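PDB 5M9N: tudor domain-containing protein 1 from Homo sapiens, which probably represses transposable elements in the germline through the piRNA pathway, binding Piwi proteins that carry methylated arginines by way of its Tudor domains. Local coordinates for residues E48-Q53 with V191-K196; D80-I85 with S109-L114. All coordinates share one frame; numbering follows the deposited sequence.

Contact 1: E48-Q53 with V191-K196; sequences EDFFCQ and VELIDK
The far end of the F50 ring, at CZ, meets the branches of V191 and L193 in the interior between two strands of one closed barrel. CZ carries most of it: F50 CZ lies 3.8 Å from V191 CG2 and 3.9 Å from L193 CD1, and its neighbour F50 CE2 is 4.0 Å from L193 CD1. Both methyl groups approach the ring obliquely. F50 has CG between its backbone N and carbonyl carbon (chi1 72°), which throws the ring across the gap; with V191 CG1 anti to its carbonyl carbon, CG2 is the branch left facing the ring. The leucine side chain comes to the ring from the opposite direction, and its second branch serves another neighbour. Here the packing is looser, with C52 SG 4.3 Å from L193 CD2.

Strands 49-53 and 191-195 are not paired with each other. Their axes stay 10.9 Å apart and run at 62°, and strand 146-150 lies between them, antiparallel to 49-54 and parallel to 189-195. With 36-44 and 177-184 these strands close the five-stranded OB-fold barrel of the staphylococcal nuclease-like part of an extended Tudor domain, and the contact fills its interior. C148 and L150 of 146-150, V41 and I44 of 36-44, and I177 and V179 of 177-184 complete the inside.

E192, alternating with V191 and L193, points away from the barrel interior and forms a salt bridge with K180. In the loop leading into strand 49-53, E48 accepts a hydrogen bond from W160, while exposed K196 marks the solvent end of 191-196.

Contact 2: D80-I85 with S109-L114; sequences DFYPAI and SEESVL. With EDO (1,2-ethanediol), chain D.
Y82 and E111 cross at a slant, the carboxylate plane turned 66° from the phenol ring. The nearest approach is between Y82 OH and E111 OE1, at 3.3 Å, and E111 OE2 is 3.8 Å from the same hydroxyl. A bend in the glutamate chain (chi2 -63°) brings its carboxylate back to the end of the tyrosine. The backbone of the turn meets the ring differently: E110 O lies at the ring edge, in its plane, 3.8 Å from Y82 CE1. An ethanediol, probably from the crystallisation liquor, also approaches the phenol obliquely, its C1 3.7 Å from Y82 OH, and its O1 accepts a weak hydrogen bond from F81 N.

Hydrogen bonds within the turn that presents E110 and E111 brace it. S109 OG accepts a long bond from E111 N at 3.3 Å, an ST turn, and shares a short 2.5 Å hydrogen bond with S112 OG. Next to Y82, P83 CD sits over the centre of one face of the F81 ring.

The contact lies at the surface of the Tudor 2 domain, where the loop between helix 58-73 and strand 88-92 passes the turn joining strands 99-109 and 112-117. Y107 of strand 99-109 and L128, just beyond strand 123-127, also touch Y82.

Contact 1 is buried and apolar, whereas contact 2 is a surface meeting of a phenol with a carboxylate and a backbone carbonyl. The areas buried between their segments are nearly equal, so the difference lies in chemistry and setting rather than size. The two share no strand: 48-53 and 191-196 belong to the OB-fold barrel, while 109-114 enters the five-stranded antiparallel sheet and 80-85 is a loop leading to it. Along the chain, contact 2 is nested within the long span closed by contact 1. In space they fall on opposite sides of the chain's centre, with their own centres about 32 Å apart.

Contact 1: E48-Q53 with V191-K196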
ATOM      1  N   GLU A  48      -7.164   1.021  11.900  1.00 35.87           N
ATOM      2  CA  GLU A  48      -7.071  -0.420  11.710  1.00 36.43           C
ATOM      3  C   GLU A  48      -6.867  -0.806  10.256  1.00 35.04           C
ATOM      4  O   GLU A  48      -6.896  -1.972   9.943  1.00 35.70           O
ATOM      5  CB  GLU A  48      -8.367  -1.093  12.272  1.00 39.10           C
ATOM      6  CG  GLU A  48      -8.343  -1.236  13.799  1.00 41.37           C
ATOM      7  CD  GLU A  48      -9.673  -0.996  14.483  1.00 44.44           C
ATOM      8  OE1 GLU A  48     -10.705  -0.810  13.792  1.00 48.86           O
ATOM      9  OE2 GLU A  48      -9.708  -0.957  15.724  1.00 48.73           O
ATOM     10  N   ASP A  49      -6.713   0.157   9.351  1.00 33.15           N
ATOM     11  CA  ASP A  49      -6.548  -0.133   7.940  1.00 31.99           C
ATOM     12  C   ASP A  49      -5.712   0.947   7.252  1.00 29.79           C
ATOM     13  O   ASP A  49      -6.220   1.971   6.876  1.00 29.74           O
ATOM     14  CB  ASP A  49      -7.960  -0.309   7.291  1.00 33.73           C
ATOM     15  CG  ASP A  49      -7.910  -0.733   5.875  1.00 34.60           C
ATOM     16  OD1 ASP A  49      -6.855  -1.049   5.292  1.00 35.49           O
ATOM     17  OD2 ASP A  49      -8.986  -0.723   5.260  1.00 39.01           O
ATOM     18  N   PHE A  50      -4.397   0.740   7.196  1.00 27.73           N
ATOM     19  CA  PHE A  50      -3.479   1.724   6.652  1.00 26.39           C
ATOM     20  C   PHE A  50      -2.246   1.030   6.114  1.00 25.45           C
ATOM     21  O   PHE A  50      -2.103  -0.162   6.311  1.00 24.96           O
ATOM     22  CB  PHE A  50      -3.187   2.849   7.643  1.00 26.51           C
ATOM     23  CG  PHE A  50      -2.318   2.454   8.816  1.00 26.47           C
ATOM     24  CD1 PHE A  50      -2.876   1.941   9.973  1.00 26.77           C
ATOM     25  CD2 PHE A  50      -0.948   2.642   8.773  1.00 26.31           C
ATOM     26  CE1 PHE A  50      -2.107   1.567  11.072  1.00 26.98           C
ATOM     27  CE2 PHE A  50      -0.172   2.275   9.846  1.00 26.52           C
ATOM     28  CZ  PHE A  50      -0.737   1.765  11.005  1.00 27.03           C
ATOM     29  N   PHE A  51      -1.375   1.796   5.428  1.00 24.94           N
ATOM     30  CA  PHE A  51      -0.238   1.251   4.689  1.00 24.53           C
ATOM     31  C   PHE A  51       0.996   2.066   4.929  1.00 25.42           C
ATOM     32  O   PHE A  51       0.917   3.275   4.865  1.00 25.42           O
ATOM     33  CB  PHE A  51      -0.485   1.300   3.204  1.00 24.07           C
ATOM     34  CG  PHE A  51      -1.556   0.360   2.772  1.00 23.58           C
ATOM     35  CD1 PHE A  51      -2.846   0.762   2.751  1.00 23.55           C
ATOM     36  CD2 PHE A  51      -1.239  -0.904   2.452  1.00 23.56           C
ATOM     37  CE1 PHE A  51      -3.856  -0.124   2.342  1.00 23.49           C
ATOM     38  CE2 PHE A  51      -2.212  -1.803   2.017  1.00 23.54           C
ATOM     39  CZ  PHE A  51      -3.510  -1.403   1.948  1.00 23.35           C
ATOM     40  N   CYS A  52       2.104   1.384   5.116  1.00 26.16           N
ATOM     41  CA  CYS A  52       3.394   2.059   5.347  1.00 27.25           C
ATOM     42  C   CYS A  52       4.290   1.581   4.225  1.00 27.25           C
ATOM     43  O   CYS A  52       4.081   0.508   3.649  1.00 26.08           O
ATOM     44  CB  CYS A  52       3.974   1.607   6.711  1.00 27.65           C
ATOM     45  SG  CYS A  52       3.008   2.252   8.079  1.00 29.42           S
ATOM     46  N   GLN A  53       5.274   2.404   3.893  1.00 27.71           N
ATOM     47  CA  GLN A  53       6.390   1.979   3.104  1.00 28.56           C
ATOM     48  C   GLN A  53       7.688   2.240   3.895  1.00 30.06           C
ATOM     49  O   GLN A  53       7.760   3.179   4.671  1.00 29.80           O
ATOM     50  CB  GLN A  53       6.476   2.800   1.816  1.00 28.81           C
ATOM     51  CG  GLN A  53       5.273   2.797   0.901  1.00 28.59           C
ATOM     52  CD  GLN A  53       5.351   3.881  -0.152  1.00 29.44           C
ATOM     53  OE1 GLN A  53       5.627   5.041   0.164  1.00 30.70           O
ATOM     54  NE2 GLN A  53       5.150   3.515  -1.414  1.00 29.09           N
ATOM     55  N   VAL A 191       1.146  -2.941  14.410  1.00 29.46           N
ATOM     56  CA  VAL A 191       2.367  -2.102  14.587  1.00 29.63           C
ATOM     57  C   VAL A 191       2.147  -0.994  15.597  1.00 30.48           C
ATOM     58  O   VAL A 191       1.004  -0.605  15.878  1.00 30.60           O
ATOM     59  CB  VAL A 191       2.815  -1.426  13.249  1.00 28.49           C
ATOM     60  CG1 VAL A 191       3.287  -2.436  12.211  1.00 28.30           C
ATOM     61  CG2 VAL A 191       1.754  -0.497  12.718  1.00 27.94           C
ATOM     62  N   GLU A 192       3.250  -0.495  16.160  1.00 31.53           N
ATOM     63  CA  GLU A 192       3.247   0.793  16.836  1.00 32.07           C
ATOM     64  C   GLU A 192       3.858   1.776  15.884  1.00 31.30           C
ATOM     65  O   GLU A 192       4.760   1.413  15.130  1.00 31.50           O
ATOM     66  CB  GLU A 192       4.107   0.761  18.098  1.00 33.88           C
ATOM     67  CG  GLU A 192       3.413   0.237  19.328  1.00 35.59           C
ATOM     68  CD  GLU A 192       4.390  -0.064  20.435  1.00 37.95           C
ATOM     69  OE1 GLU A 192       5.557   0.336  20.328  1.00 39.32           O
ATOM     70  OE2 GLU A 192       4.001  -0.717  21.416  1.00 40.96           O
ATOM     71  N   LEU A 193       3.368   3.007  15.909  1.00 31.06           N
ATOM     72  CA  LEU A 193       3.913   4.099  15.115  1.00 31.10           C
ATOM     73  C   LEU A 193       4.495   5.121  16.082  1.00 32.55           C
ATOM     74  O   LEU A 193       3.762   5.662  16.894  1.00 32.21           O
ATOM     75  CB  LEU A 193       2.830   4.781  14.321  1.00 30.37           C
ATOM     76  CG  LEU A 193       2.096   3.965  13.238  1.00 29.22           C
ATOM     77  CD1 LEU A 193       1.135   4.887  12.525  1.00 28.89           C
ATOM     78  CD2 LEU A 193       3.087   3.331  12.291  1.00 28.97           C
ATOM     79  N   ILE A 194       5.792   5.409  15.945  1.00 33.94           N
ATOM     80  CA  ILE A 194       6.501   6.224  16.938  1.00 36.29           C
ATOM     81  C   ILE A 194       7.273   7.302  16.209  1.00 36.75           C
ATOM     82  O   ILE A 194       8.112   7.012  15.372  1.00 35.80           O
ATOM     83  CB  ILE A 194       7.463   5.365  17.778  1.00 37.68           C
ATOM     84  CG1 ILE A 194       6.693   4.235  18.486  1.00 38.40           C
ATOM     85  CG2 ILE A 194       8.167   6.201  18.848  1.00 38.87           C
ATOM     86  CD1 ILE A 194       7.556   3.045  18.840  1.00 39.47           C
ATOM     87  N   ASP A 195       6.957   8.550  16.515  1.00 38.63           N
ATOM     88  CA  ASP A 195       7.649   9.647  15.923  1.00 40.47           C
ATOM     89  C   ASP A 195       8.780   9.997  16.920  1.00 42.40           C
ATOM     90  O   ASP A 195       8.528  10.437  18.031  1.00 41.90           O
ATOM     91  CB  ASP A 195       6.722  10.819  15.675  1.00 41.89           C
ATOM     92  CG  ASP A 195       7.453  12.045  15.075  1.00 43.89           C
ATOM     93  OD1 ASP A 195       8.667  11.942  14.681  1.00 45.43           O
ATOM     94  OD2 ASP A 195       6.814  13.117  15.042  1.00 45.10           O
ATOM     95  N   LYS A 196       9.996   9.713  16.496  1.00 44.22           N
ATOM     96  CA  LYS A 196      11.195   9.953  17.294  1.00 47.09           C
ATOM     97  C   LYS A 196      11.826  11.343  17.068  1.00 50.39           C
ATOM     98  O   LYS A 196      12.952  11.615  17.547  1.00 51.83           O
ATOM     99  CB  LYS A 196      12.181   8.835  17.012  1.00 46.83           C
ATOM    100  CG  LYS A 196      11.679   7.497  17.527  1.00 46.42           C
ATOM    101  CD  LYS A 196      12.739   6.425  17.383  1.00 47.45           C
ATOM    102  CE  LYS A 196      12.379   5.217  18.218  1.00 48.55           C
ATOM    103  NZ  LYS A 196      13.210   4.038  17.832  1.00 49.85           N
TER

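Contact 2: D80-I85 with S109-L114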
ATOM      1  N   ASP A  80      -8.574  -6.451 -25.693  1.00 71.21           N
ATOM      2  CA  ASP A  80      -8.851  -7.842 -25.305  1.00 68.89           C
ATOM      3  C   ASP A  80      -8.055  -8.293 -24.053  1.00 62.75           C
ATOM      4  O   ASP A  80      -7.993  -9.491 -23.773  1.00 64.78           O
ATOM      5  CB  ASP A  80      -8.657  -8.815 -26.500  1.00 71.84           C
ATOM      6  CG  ASP A  80      -9.721  -9.950 -26.546  1.00 75.97           C
ATOM      7  OD1 ASP A  80     -10.137 -10.470 -25.473  1.00 78.28           O
ATOM      8  OD2 ASP A  80     -10.144 -10.324 -27.675  1.00 76.72           O
ATOM      9  N   PHE A  81      -7.479  -7.356 -23.282  1.00 56.03           N
ATOM     10  CA  PHE A  81      -6.891  -7.704 -21.968  1.00 48.79           C
ATOM     11  C   PHE A  81      -7.974  -7.624 -20.884  1.00 46.33           C
ATOM     12  O   PHE A  81      -8.557  -6.578 -20.613  1.00 46.16           O
ATOM     13  CB  PHE A  81      -5.643  -6.876 -21.629  1.00 46.99           C
ATOM     14  CG  PHE A  81      -4.984  -7.288 -20.335  1.00 44.84           C
ATOM     15  CD1 PHE A  81      -4.627  -8.628 -20.105  1.00 44.34           C
ATOM     16  CD2 PHE A  81      -4.757  -6.348 -19.314  1.00 43.14           C
ATOM     17  CE1 PHE A  81      -4.030  -9.021 -18.890  1.00 43.66           C
ATOM     18  CE2 PHE A  81      -4.165  -6.744 -18.112  1.00 42.19           C
ATOM     19  CZ  PHE A  81      -3.796  -8.072 -17.906  1.00 42.52           C
ATOM     20  N   TYR A  82      -8.264  -8.783 -20.322  1.00 43.51           N
ATOM     21  CA  TYR A  82      -9.255  -8.956 -19.327  1.00 41.97           C
ATOM     22  C   TYR A  82      -8.609  -9.806 -18.267  1.00 40.50           C
ATOM     23  O   TYR A  82      -8.770 -11.037 -18.264  1.00 41.66           O
ATOM     24  CB  TYR A  82     -10.518  -9.652 -19.895  1.00 43.32           C
ATOM     25  CG  TYR A  82     -11.326  -8.775 -20.804  1.00 44.29           C
ATOM     26  CD1 TYR A  82     -12.325  -7.942 -20.303  1.00 44.87           C
ATOM     27  CD2 TYR A  82     -11.113  -8.794 -22.181  1.00 46.44           C
ATOM     28  CE1 TYR A  82     -13.060  -7.121 -21.159  1.00 46.38           C
ATOM     29  CE2 TYR A  82     -11.849  -7.988 -23.048  1.00 48.11           C
ATOM     30  CZ  TYR A  82     -12.814  -7.150 -22.535  1.00 48.16           C
ATOM     31  OH  TYR A  82     -13.536  -6.361 -23.409  1.00 50.46           O
ATOM     32  N   PRO A  83      -7.918  -9.154 -17.301  1.00 37.95           N
ATOM     33  CA  PRO A  83      -7.375  -9.899 -16.172  1.00 36.83           C
ATOM     34  C   PRO A  83      -8.449 -10.490 -15.270  1.00 36.34           C
ATOM     35  O   PRO A  83      -9.578  -9.968 -15.220  1.00 35.91           O
ATOM     36  CB  PRO A  83      -6.544  -8.838 -15.447  1.00 35.82           C
ATOM     37  CG  PRO A  83      -7.204  -7.547 -15.764  1.00 35.80           C
ATOM     38  CD  PRO A  83      -7.615  -7.720 -17.207  1.00 36.56           C
ATOM     39  N   ALA A  84      -8.094 -11.562 -14.565  1.00 36.23           N
ATOM     40  CA  ALA A  84      -8.967 -12.200 -13.626  1.00 37.06           C
ATOM     41  C   ALA A  84      -8.877 -11.499 -12.319  1.00 37.13           C
ATOM     42  O   ALA A  84      -7.852 -10.804 -12.054  1.00 35.51           O
ATOM     43  CB  ALA A  84      -8.616 -13.684 -13.444  1.00 37.96           C
ATOM     44  N   ILE A  85      -9.922 -11.696 -11.487  1.00 36.79           N
ATOM     45  CA  ILE A  85      -9.969 -11.166 -10.134  1.00 37.71           C
ATOM     46  C   ILE A  85      -8.795 -11.744  -9.398  1.00 35.99           C
ATOM     47  O   ILE A  85      -8.549 -12.915  -9.480  1.00 36.26           O
ATOM     48  CB  ILE A  85     -11.283 -11.446  -9.358  1.00 40.06           C
ATOM     49  CG1 ILE A  85     -12.511 -10.877 -10.099  1.00 41.48           C
ATOM     50  CG2 ILE A  85     -11.193 -10.923  -7.917  1.00 40.24           C
ATOM     51  CD1 ILE A  85     -12.329  -9.504 -10.694  1.00 40.97           C
ATOM     52  N   SER A 109     -17.510  -2.517 -14.244  1.00 31.63           N
ATOM     53  CA  SER A 109     -18.456  -2.710 -15.354  1.00 33.30           C
ATOM     54  C   SER A 109     -17.789  -3.735 -16.261  1.00 33.80           C
ATOM     55  O   SER A 109     -16.739  -4.322 -15.939  1.00 32.66           O
ATOM     56  CB  SER A 109     -18.654  -1.359 -16.103  1.00 34.07           C
ATOM     57  OG  SER A 109     -17.390  -0.856 -16.618  1.00 33.75           O
ATOM     58  N   GLU A 110     -18.316  -3.872 -17.461  1.00 35.61           N
ATOM     59  CA  GLU A 110     -17.696  -4.742 -18.438  1.00 36.62           C
ATOM     60  C   GLU A 110     -16.373  -4.217 -18.897  1.00 35.77           C
ATOM     61  O   GLU A 110     -15.581  -5.013 -19.340  1.00 35.81           O
ATOM     62  CB  GLU A 110     -18.599  -4.943 -19.661  1.00 38.72           C
ATOM     63  CG  GLU A 110     -19.955  -5.538 -19.306  1.00 40.75           C
ATOM     64  CD  GLU A 110     -19.921  -7.033 -19.071  1.00 42.88           C
ATOM     65  OE1 GLU A 110     -18.835  -7.617 -18.937  1.00 43.97           O
ATOM     66  OE2 GLU A 110     -21.015  -7.668 -19.088  1.00 48.21           O
ATOM     67  N   GLU A 111     -16.176  -2.901 -18.875  1.00 35.54           N
ATOM     68  CA  GLU A 111     -14.961  -2.270 -19.382  1.00 35.98           C
ATOM     69  C   GLU A 111     -14.091  -1.493 -18.342  1.00 33.65           C
ATOM     70  O   GLU A 111     -13.195  -0.776 -18.731  1.00 33.20           O
ATOM     71  CB  GLU A 111     -15.365  -1.345 -20.547  1.00 38.88           C
ATOM     72  CG  GLU A 111     -16.321  -2.021 -21.593  1.00 42.49           C
ATOM     73  CD  GLU A 111     -15.703  -3.232 -22.338  1.00 45.10           C
ATOM     74  OE1 GLU A 111     -14.451  -3.408 -22.303  1.00 47.51           O
ATOM     75  OE2 GLU A 111     -16.467  -4.024 -22.994  1.00 49.52           O
ATOM     76  N   SER A 112     -14.299  -1.714 -17.046  1.00 31.86           N
ATOM     77  CA  SER A 112     -13.633  -0.937 -16.002  1.00 30.32           C
ATOM     78  C   SER A 112     -13.396  -1.827 -14.788  1.00 28.98           C
ATOM     79  O   SER A 112     -14.141  -2.775 -14.567  1.00 28.54           O
ATOM     80  CB  SER A 112     -14.426   0.340 -15.660  1.00 30.52           C
ATOM     81  OG  SER A 112     -15.660   0.051 -15.047  1.00 30.71           O
ATOM     82  N   VAL A 113     -12.291  -1.595 -14.074  1.00 27.13           N
ATOM     83  CA  VAL A 113     -11.892  -2.479 -12.975  1.00 26.33           C
ATOM     84  C   VAL A 113     -11.484  -1.676 -11.743  1.00 25.51           C
ATOM     85  O   VAL A 113     -10.800  -0.665 -11.899  1.00 25.67           O
ATOM     86  CB  VAL A 113     -10.733  -3.348 -13.442  1.00 26.27           C
ATOM     87  CG1 VAL A 113     -10.229  -4.298 -12.383  1.00 26.28           C
ATOM     88  CG2 VAL A 113     -11.116  -4.174 -14.629  1.00 26.87           C
ATOM     89  N   LEU A 114     -11.841  -2.151 -10.550  1.00 25.03           N
ATOM     90  CA  LEU A 114     -11.341  -1.595  -9.279  1.00 24.62           C
ATOM     91  C   LEU A 114      -9.961  -2.199  -9.060  1.00 23.86           C
ATOM     92  O   LEU A 114      -9.835  -3.412  -9.103  1.00 23.64           O
ATOM     93  CB  LEU A 114     -12.280  -1.944  -8.160  1.00 24.98           C
ATOM     94  CG  LEU A 114     -11.842  -1.500  -6.783  1.00 24.74           C
ATOM     95  CD1 LEU A 114     -11.822   0.010  -6.692  1.00 24.87           C
ATOM     96  CD2 LEU A 114     -12.764  -2.100  -5.748  1.00 25.02           C
TER
HETATM   97  C1  EDO D 701     -10.365  -4.393 -23.325  1.00 64.36           C
HETATM   98  O1  EDO D 701      -8.982  -4.715 -23.493  1.00 66.09           O
HETATM   99  C2  EDO D 701     -10.799  -3.366 -24.356  1.00 64.57           C
HETATM  100  O2  EDO D 701      -9.838  -2.310 -24.399  1.00 65.94           O